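Local structure of Lin1909 protein (Listeria innocua, 3FIJ) at residues H178-T192 with M199-Y212. The protein is a manganese-bound member of the class I glutamine amidotransferase-like peptidase C26 family, possibly a gamma-glutamyl-gamma-aminobutyrate hydrolase, though its function is not established. Residues are numbered along the deposited sequence; the frame is centred on the assembly and turned at random.
Sequences HHQFIKKLAPSFKVT and MIEAVEGDNLPSWY. With MN (manganese (II) ion), chain I.
Val203 forms the apolar centre with its two methyls dividing the work: CG1, anti to the backbone N (chi1 -180°), packs 3.5 Å from Phe189 CB, while CG2 meets Ile182 CD1 at 3.7 Å. Leu185 CD1 lies against both methyls, and Ile200 touches both neighbours, CD1 on Ile182 CG2 and CG1 on Val191 CG2. Farther along, the Phe189 ring presents its edge to Tyr212 CD2, the ring planes turned 84° apart, and Leu208 crosses Phe189 at about a right angle, CD1 against CE2. At the other end Met199, present as selenomethionine, bends so that SE sits over one face of Phe181, 4.1 Å from the ring centroid, a Met-aromatic contact.

An antiparallel hairpin sends successive residues to opposite faces, and strands 189-195 and 200-205 illustrate it: Phe189, Val191 and Val203 share one face, with helix 116-124 touching nearby Ile182, Leu185 and Tyr212, while Lys190 and Glu204 take the other. These two form a hydrogen-bonded pair, Lys190 N to Glu204 O 2.8 Å and Glu204 N to Lys190 O 2.9 Å; Thr192 N donates to Ala202 O. Two waters link the backbones of Ile182 and Ile200.

Thr192 OG1 donates to Glu204 OE1 from above the carboxylate plane; OE1 also accepts from Leu164 N, and OE2 from Glu163 N. At the metal edge, His178 NE2 (2.3 Å) and Glu201 OE2 (2.4 Å) bind manganese with a water, His143, His154 and Ser176.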
ATOM      1  N   HIS A 178      14.781  16.779  13.095  1.00 12.74           N
ATOM      2  CA  HIS A 178      14.565  16.458  14.495  1.00 12.34           C
ATOM      3  C   HIS A 178      13.367  17.178  15.098  1.00 12.23           C
ATOM      4  O   HIS A 178      12.916  18.205  14.581  1.00  9.43           O
ATOM      5  CB  HIS A 178      15.838  16.768  15.295  1.00 10.59           C
ATOM      6  CG  HIS A 178      16.270  18.206  15.231  1.00 14.17           C
ATOM      7  ND1 HIS A 178      15.898  19.138  16.177  1.00 14.81           N
ATOM      8  CD2 HIS A 178      17.027  18.866  14.325  1.00 14.14           C
ATOM      9  CE1 HIS A 178      16.410  20.315  15.854  1.00 15.20           C
ATOM     10  NE2 HIS A 178      17.099  20.180  14.737  1.00 16.32           N
ATOM     11  N   HIS A 179      12.829  16.605  16.172  1.00 12.31           N
ATOM     12  CA  HIS A 179      11.698  17.210  16.850  1.00 13.13           C
ATOM     13  C   HIS A 179      12.023  17.410  18.331  1.00 13.76           C
ATOM     14  O   HIS A 179      11.175  17.863  19.103  1.00 14.74           O
ATOM     15  CB  HIS A 179      10.416  16.376  16.666  1.00  9.62           C
ATOM     16  CG  HIS A 179      10.271  15.253  17.646  1.00 13.46           C
ATOM     17  ND1 HIS A 179      11.051  14.121  17.607  1.00 11.83           N
ATOM     18  CD2 HIS A 179       9.443  15.105  18.709  1.00 12.92           C
ATOM     19  CE1 HIS A 179      10.715  13.321  18.604  1.00 11.76           C
ATOM     20  NE2 HIS A 179       9.744  13.897  19.288  1.00 14.94           N
ATOM     21  N   GLN A 180      13.255  17.085  18.723  1.00 13.09           N
ATOM     22  CA  GLN A 180      13.680  17.280  20.110  1.00 14.42           C
ATOM     23  C   GLN A 180      14.865  18.243  20.126  1.00 15.36           C
ATOM     24  O   GLN A 180      15.555  18.398  19.113  1.00 15.45           O
ATOM     25  CB  GLN A 180      14.088  15.954  20.761  1.00 17.17           C
ATOM     26  CG  GLN A 180      12.989  14.905  20.828  1.00 16.85           C
ATOM     27  CD  GLN A 180      13.199  13.928  21.972  1.00 19.39           C
ATOM     28  OE1 GLN A 180      14.319  13.489  22.225  1.00 21.29           O
ATOM     29  NE2 GLN A 180      12.121  13.576  22.662  1.00 16.71           N
ATOM     30  N   PHE A 181      15.090  18.900  21.262  1.00 14.70           N
ATOM     31  CA  PHE A 181      16.198  19.851  21.389  1.00 15.08           C
ATOM     32  C   PHE A 181      16.880  19.793  22.748  1.00 16.16           C
ATOM     33  O   PHE A 181      16.306  19.326  23.733  1.00 16.54           O
ATOM     34  CB  PHE A 181      15.725  21.296  21.233  1.00 12.59           C
ATOM     35  CG  PHE A 181      14.865  21.546  20.044  1.00 12.44           C
ATOM     36  CD1 PHE A 181      13.529  21.176  20.049  1.00 13.40           C
ATOM     37  CD2 PHE A 181      15.385  22.180  18.923  1.00 12.57           C
ATOM     38  CE1 PHE A 181      12.713  21.438  18.958  1.00 14.85           C
ATOM     39  CE2 PHE A 181      14.583  22.450  17.819  1.00 14.24           C
ATOM     40  CZ  PHE A 181      13.242  22.079  17.832  1.00 14.99           C
ATOM     41  N   ILE A 182      18.106  20.295  22.802  1.00 16.90           N
ATOM     42  CA  ILE A 182      18.810  20.367  24.066  1.00 17.61           C
ATOM     43  C   ILE A 182      18.069  21.441  24.867  1.00 20.00           C
ATOM     44  O   ILE A 182      17.802  22.538  24.360  1.00 20.99           O
ATOM     45  CB  ILE A 182      20.278  20.829  23.886  1.00 15.44           C
ATOM     46  CG1 ILE A 182      21.107  19.712  23.243  1.00 14.30           C
ATOM     47  CG2 ILE A 182      20.858  21.259  25.246  1.00 13.97           C
ATOM     48  CD1 ILE A 182      22.620  19.960  23.265  1.00 11.24           C
ATOM     49  N   LYS A 183      17.711  21.121  26.103  1.00 22.18           N
ATOM     50  CA  LYS A 183      17.024  22.084  26.961  1.00 22.22           C
ATOM     51  C   LYS A 183      18.125  22.642  27.839  1.00 21.54           C
ATOM     52  O   LYS A 183      18.641  23.731  27.594  1.00 20.14           O
ATOM     53  CB  LYS A 183      15.948  21.385  27.810  1.00 23.05           C
ATOM     54  CG  LYS A 183      15.028  22.342  28.582  1.00 26.46           C
ATOM     55  CD  LYS A 183      13.727  21.662  29.041  1.00 28.77           C
ATOM     56  CE  LYS A 183      13.984  20.594  30.108  1.00 31.53           C
ATOM     57  NZ  LYS A 183      12.833  19.653  30.303  1.00 31.38           N
ATOM     58  N   LYS A 184      18.499  21.876  28.854  1.00 22.67           N
ATOM     59  CA  LYS A 184      19.572  22.279  29.744  1.00 25.38           C
ATOM     60  C   LYS A 184      20.871  21.650  29.228  1.00 24.30           C
ATOM     61  O   LYS A 184      20.993  20.430  29.132  1.00 23.91           O
ATOM     62  CB  LYS A 184      19.277  21.813  31.175  1.00 28.58           C
ATOM     63  CG  LYS A 184      20.302  22.263  32.207  1.00 33.56           C
ATOM     64  CD  LYS A 184      20.438  23.786  32.218  1.00 37.74           C
ATOM     65  CE  LYS A 184      21.444  24.263  33.264  1.00 39.06           C
ATOM     66  NZ  LYS A 184      21.631  25.741  33.204  1.00 40.10           N
ATOM     67  N   LEU A 185      21.832  22.493  28.879  1.00 24.08           N
ATOM     68  CA  LEU A 185      23.116  22.034  28.369  1.00 24.60           C
ATOM     69  C   LEU A 185      24.008  21.483  29.479  1.00 25.17           C
ATOM     70  O   LEU A 185      24.250  22.153  30.480  1.00 25.77           O
ATOM     71  CB  LEU A 185      23.833  23.192  27.675  1.00 23.37           C
ATOM     72  CG  LEU A 185      25.194  22.874  27.052  1.00 24.52           C
ATOM     73  CD1 LEU A 185      24.983  22.062  25.773  1.00 22.45           C
ATOM     74  CD2 LEU A 185      25.939  24.168  26.756  1.00 21.46           C
ATOM     75  N   ALA A 186      24.501  20.263  29.301  1.00 25.40           N
ATOM     76  CA  ALA A 186      25.379  19.649  30.294  1.00 24.85           C
ATOM     77  C   ALA A 186      26.615  20.530  30.514  1.00 25.96           C
ATOM     78  O   ALA A 186      27.071  21.219  29.600  1.00 24.96           O
ATOM     79  CB  ALA A 186      25.802  18.254  29.832  1.00 21.45           C
ATOM     80  N   PRO A 187      27.172  20.522  31.738  1.00 27.37           N
ATOM     81  CA  PRO A 187      28.358  21.333  32.042  1.00 28.36           C
ATOM     82  C   PRO A 187      29.618  20.821  31.350  1.00 29.24           C
ATOM     83  O   PRO A 187      29.772  19.616  31.138  1.00 30.64           O
ATOM     84  CB  PRO A 187      28.451  21.247  33.562  1.00 28.61           C
ATOM     85  CG  PRO A 187      27.950  19.865  33.835  1.00 29.65           C
ATOM     86  CD  PRO A 187      26.736  19.766  32.927  1.00 26.85           C
ATOM     87  N   SER A 188      30.509  21.752  31.014  1.00 30.50           N
ATOM     88  CA  SER A 188      31.776  21.478  30.329  1.00 30.53           C
ATOM     89  C   SER A 188      31.587  21.498  28.810  1.00 30.24           C
ATOM     90  O   SER A 188      32.347  20.878  28.061  1.00 29.65           O
ATOM     91  CB  SER A 188      32.363  20.133  30.766  1.00 32.19           C
ATOM     92  OG  SER A 188      32.623  20.129  32.157  1.00 36.44           O
ATOM     93  N   PHE A 189      30.558  22.213  28.368  1.00 28.61           N
ATOM     94  CA  PHE A 189      30.262  22.351  26.954  1.00 27.50           C
ATOM     95  C   PHE A 189      29.828  23.780  26.682  1.00 27.44           C
ATOM     96  O   PHE A 189      29.380  24.486  27.576  1.00 28.61           O
ATOM     97  CB  PHE A 189      29.135  21.410  26.528  1.00 26.17           C
ATOM     98  CG  PHE A 189      29.504  19.960  26.565  1.00 26.97           C
ATOM     99  CD1 PHE A 189      29.369  19.221  27.732  1.00 25.84           C
ATOM    100  CD2 PHE A 189      30.004  19.332  25.427  1.00 26.55           C
ATOM    101  CE1 PHE A 189      29.724  17.877  27.771  1.00 26.58           C
ATOM    102  CE2 PHE A 189      30.364  17.991  25.453  1.00 27.39           C
ATOM    103  CZ  PHE A 189      30.223  17.259  26.629  1.00 26.63           C
ATOM    104  N   LYS A 190      29.968  24.206  25.439  1.00 27.10           N
ATOM    105  CA  LYS A 190      29.551  25.538  25.051  1.00 26.66           C
ATOM    106  C   LYS A 190      28.808  25.397  23.730  1.00 26.40           C
ATOM    107  O   LYS A 190      29.189  24.596  22.870  1.00 25.69           O
ATOM    108  CB  LYS A 190      30.765  26.467  24.904  1.00 26.14           C
ATOM    109  CG  LYS A 190      31.850  25.945  23.974  1.00 28.94           C
ATOM    110  CD  LYS A 190      33.083  26.843  23.977  1.00 30.09           C
ATOM    111  CE  LYS A 190      34.139  26.324  22.994  1.00 30.49           C
ATOM    112  NZ  LYS A 190      35.287  27.261  22.804  1.00 30.31           N
ATOM    113  N   VAL A 191      27.723  26.146  23.596  1.00 24.18           N
ATOM    114  CA  VAL A 191      26.929  26.126  22.378  1.00 24.52           C
ATOM    115  C   VAL A 191      27.696  26.998  21.386  1.00 22.72           C
ATOM    116  O   VAL A 191      28.144  28.082  21.747  1.00 22.25           O
ATOM    117  CB  VAL A 191      25.514  26.730  22.627  1.00 23.81           C
ATOM    118  CG1 VAL A 191      25.648  28.147  23.148  1.00 30.14           C
ATOM    119  CG2 VAL A 191      24.710  26.751  21.341  1.00 25.56           C
ATOM    120  N   THR A 192      27.863  26.527  20.152  1.00 20.97           N
ATOM    121  CA  THR A 192      28.580  27.306  19.146  1.00 19.03           C
ATOM    122  C   THR A 192      27.750  27.616  17.912  1.00 18.29           C
ATOM    123  O   THR A 192      28.217  28.299  17.006  1.00 17.75           O
ATOM    124  CB  THR A 192      29.871  26.604  18.698  1.00 20.02           C
ATOM    125  OG1 THR A 192      29.578  25.265  18.273  1.00 21.75           O
ATOM    126  CG2 THR A 192      30.869  26.577  19.840  1.00 18.04           C
HETATM  127  N   MSE A 199      17.350  27.979  19.139  1.00 15.04           N
HETATM  128  CA  MSE A 199      17.609  26.571  19.421  1.00 16.42           C
HETATM  129  C   MSE A 199      19.075  26.177  19.170  1.00 16.50           C
HETATM  130  O   MSE A 199      19.741  26.715  18.288  1.00 17.17           O
HETATM  131  CB  MSE A 199      16.653  25.695  18.608  1.00 19.16           C
HETATM  132  CG  MSE A 199      15.191  25.883  18.983  1.00 21.03           C
HETATM  133 SE   MSE A 199      14.784  25.372  20.848  1.00 28.37          SE
HETATM  134  CE  MSE A 199      14.885  27.117  21.663  1.00 25.73           C
ATOM    135  N   ILE A 200      19.569  25.238  19.966  1.00 16.01           N
ATOM    136  CA  ILE A 200      20.951  24.778  19.883  1.00 16.31           C
ATOM    137  C   ILE A 200      21.220  23.825  18.724  1.00 15.38           C
ATOM    138  O   ILE A 200      20.635  22.741  18.647  1.00 16.44           O
ATOM    139  CB  ILE A 200      21.353  24.097  21.208  1.00 15.92           C
ATOM    140  CG1 ILE A 200      21.360  25.142  22.321  1.00 15.70           C
ATOM    141  CG2 ILE A 200      22.716  23.434  21.068  1.00 16.83           C
ATOM    142  CD1 ILE A 200      21.314  24.557  23.717  1.00 14.40           C
ATOM    143  N   GLU A 201      22.128  24.229  17.841  1.00 16.56           N
ATOM    144  CA  GLU A 201      22.482  23.444  16.657  1.00 15.52           C
ATOM    145  C   GLU A 201      23.870  22.814  16.705  1.00 15.43           C
ATOM    146  O   GLU A 201      24.135  21.830  16.006  1.00 15.32           O
ATOM    147  CB  GLU A 201      22.360  24.314  15.402  1.00 14.99           C
ATOM    148  CG  GLU A 201      20.927  24.615  14.958  1.00 12.98           C
ATOM    149  CD  GLU A 201      20.192  23.397  14.391  1.00 15.44           C
ATOM    150  OE1 GLU A 201      20.796  22.623  13.614  1.00 14.09           O
ATOM    151  OE2 GLU A 201      18.996  23.216  14.709  1.00 13.65           O
ATOM    152  N   ALA A 202      24.754  23.374  17.524  1.00 15.59           N
ATOM    153  CA  ALA A 202      26.109  22.849  17.645  1.00 15.84           C
ATOM    154  C   ALA A 202      26.684  23.051  19.048  1.00 17.96           C
ATOM    155  O   ALA A 202      26.553  24.121  19.654  1.00 19.23           O
ATOM    156  CB  ALA A 202      27.022  23.504  16.601  1.00 13.31           C
ATOM    157  N   VAL A 203      27.338  22.020  19.561  1.00 18.99           N
ATOM    158  CA  VAL A 203      27.927  22.091  20.884  1.00 19.48           C
ATOM    159  C   VAL A 203      29.366  21.609  20.819  1.00 21.94           C
ATOM    160  O   VAL A 203      29.672  20.655  20.104  1.00 22.87           O
ATOM    161  CB  VAL A 203      27.158  21.191  21.876  1.00 20.62           C
ATOM    162  CG1 VAL A 203      27.785  21.282  23.274  1.00 19.04           C
ATOM    163  CG2 VAL A 203      25.691  21.588  21.901  1.00 18.11           C
ATOM    164  N   GLU A 204      30.251  22.280  21.548  1.00 22.90           N
ATOM    165  CA  GLU A 204      31.650  21.879  21.601  1.00 23.81           C
ATOM    166  C   GLU A 204      32.070  21.793  23.059  1.00 25.20           C
ATOM    167  O   GLU A 204      31.390  22.306  23.945  1.00 23.86           O
ATOM    168  CB  GLU A 204      32.522  22.872  20.830  1.00 23.22           C
ATOM    169  CG  GLU A 204      32.149  22.922  19.350  1.00 25.59           C
ATOM    170  CD  GLU A 204      32.953  23.917  18.538  1.00 26.11           C
ATOM    171  OE1 GLU A 204      32.544  24.199  17.389  1.00 26.54           O
ATOM    172  OE2 GLU A 204      33.986  24.414  19.036  1.00 26.79           O
ATOM    173  N   GLY A 205      33.170  21.106  23.320  1.00 29.14           N
ATOM    174  CA  GLY A 205      33.618  20.992  24.691  1.00 33.19           C
ATOM    175  C   GLY A 205      34.701  22.005  24.992  1.00 36.78           C
ATOM    176  O   GLY A 205      35.198  22.694  24.097  1.00 36.46           O
ATOM    177  N   ASP A 206      35.045  22.116  26.267  1.00 41.15           N
ATOM    178  CA  ASP A 206      36.111  23.007  26.701  1.00 45.04           C
ATOM    179  C   ASP A 206      36.722  22.344  27.923  1.00 44.74           C
ATOM    180  O   ASP A 206      36.041  22.096  28.916  1.00 43.85           O
ATOM    181  CB  ASP A 206      35.573  24.406  27.023  1.00 48.39           C
ATOM    182  CG  ASP A 206      34.543  24.394  28.117  1.00 52.22           C
ATOM    183  OD1 ASP A 206      33.533  23.670  27.975  1.00 54.54           O
ATOM    184  OD2 ASP A 206      34.742  25.115  29.117  1.00 54.72           O
ATOM    185  N   ASN A 207      38.007  22.023  27.810  1.00 46.13           N
ATOM    186  CA  ASN A 207      38.756  21.349  28.864  1.00 47.54           C
ATOM    187  C   ASN A 207      38.399  19.859  28.871  1.00 46.91           C
ATOM    188  O   ASN A 207      38.700  19.141  29.828  1.00 48.12           O
ATOM    189  CB  ASN A 207      38.453  21.971  30.235  1.00 50.75           C
ATOM    190  CG  ASN A 207      39.513  21.642  31.279  1.00 53.41           C
ATOM    191  OD1 ASN A 207      39.807  20.474  31.550  1.00 54.67           O
ATOM    192  ND2 ASN A 207      40.091  22.679  31.875  1.00 56.31           N
ATOM    193  N   LEU A 208      37.746  19.391  27.806  1.00 44.19           N
ATOM    194  CA  LEU A 208      37.390  17.978  27.721  1.00 40.92           C
ATOM    195  C   LEU A 208      38.621  17.172  27.329  1.00 38.84           C
ATOM    196  O   LEU A 208      39.467  17.641  26.571  1.00 39.38           O
ATOM    197  CB  LEU A 208      36.288  17.742  26.685  1.00 40.26           C
ATOM    198  CG  LEU A 208      34.861  18.184  26.999  1.00 39.66           C
ATOM    199  CD1 LEU A 208      33.926  17.551  25.979  1.00 37.11           C
ATOM    200  CD2 LEU A 208      34.467  17.754  28.405  1.00 38.00           C
ATOM    201  N   PRO A 209      38.740  15.940  27.844  1.00 37.16           N
ATOM    202  CA  PRO A 209      39.899  15.114  27.505  1.00 34.31           C
ATOM    203  C   PRO A 209      39.881  14.680  26.041  1.00 32.94           C
ATOM    204  O   PRO A 209      40.850  14.097  25.552  1.00 32.70           O
ATOM    205  CB  PRO A 209      39.768  13.937  28.466  1.00 34.76           C
ATOM    206  CG  PRO A 209      38.288  13.787  28.594  1.00 35.68           C
ATOM    207  CD  PRO A 209      37.825  15.219  28.747  1.00 35.31           C
ATOM    208  N   SER A 210      38.778  14.967  25.347  1.00 29.49           N
ATOM    209  CA  SER A 210      38.638  14.599  23.937  1.00 26.34           C
ATOM    210  C   SER A 210      38.185  15.757  23.058  1.00 23.76           C
ATOM    211  O   SER A 210      37.460  16.642  23.500  1.00 23.74           O
ATOM    212  CB  SER A 210      37.619  13.462  23.766  1.00 26.23           C
ATOM    213  OG  SER A 210      38.010  12.273  24.425  1.00 28.36           O
ATOM    214  N   TRP A 211      38.625  15.735  21.806  1.00 22.47           N
ATOM    215  CA  TRP A 211      38.215  16.725  20.818  1.00 20.66           C
ATOM    216  C   TRP A 211      36.741  16.364  20.611  1.00 20.11           C
ATOM    217  O   TRP A 211      36.392  15.181  20.565  1.00 19.40           O
ATOM    218  CB  TRP A 211      38.997  16.502  19.523  1.00 19.69           C
ATOM    219  CG  TRP A 211      38.606  17.390  18.374  1.00 18.01           C
ATOM    220  CD1 TRP A 211      39.210  18.555  17.998  1.00 17.06           C
ATOM    221  CD2 TRP A 211      37.551  17.155  17.435  1.00 18.67           C
ATOM    222  NE1 TRP A 211      38.602  19.058  16.868  1.00 17.60           N
ATOM    223  CE2 TRP A 211      37.591  18.217  16.503  1.00 18.00           C
ATOM    224  CE3 TRP A 211      36.600  16.146  17.281  1.00 18.82           C
ATOM    225  CZ2 TRP A 211      36.687  18.304  15.441  1.00 16.80           C
ATOM    226  CZ3 TRP A 211      35.703  16.230  16.224  1.00 17.49           C
ATOM    227  CH2 TRP A 211      35.759  17.300  15.312  1.00 17.96           C
ATOM    228  N   TYR A 212      35.871  17.355  20.496  1.00 18.94           N
ATOM    229  CA  TYR A 212      34.462  17.045  20.334  1.00 18.84           C
ATOM    230  C   TYR A 212      33.675  18.083  19.563  1.00 19.50           C
ATOM    231  O   TYR A 212      33.792  19.287  19.809  1.00 19.23           O
ATOM    232  CB  TYR A 212      33.798  16.858  21.709  1.00 19.19           C
ATOM    233  CG  TYR A 212      32.292  16.724  21.637  1.00 20.80           C
ATOM    234  CD1 TYR A 212      31.704  15.568  21.129  1.00 21.24           C
ATOM    235  CD2 TYR A 212      31.451  17.771  22.034  1.00 20.86           C
ATOM    236  CE1 TYR A 212      30.324  15.450  21.017  1.00 19.65           C
ATOM    237  CE2 TYR A 212      30.059  17.662  21.926  1.00 17.43           C
ATOM    238  CZ  TYR A 212      29.506  16.495  21.414  1.00 20.17           C
ATOM    239  OH  TYR A 212      28.141  16.346  21.289  1.00 19.30           O
TER
HETATM  240 MN    MN I 300      17.394  22.031  13.339  1.00 15.60          MN
HETATM  241  O   HOH W   1      18.052  24.096  22.064  1.00 14.95           O
HETATM  242  O   HOH W   2      19.195  20.852  20.159  1.00 17.55           O
HETATM  243  O   HOH W   3      19.091  20.866  12.394  1.00 13.41           O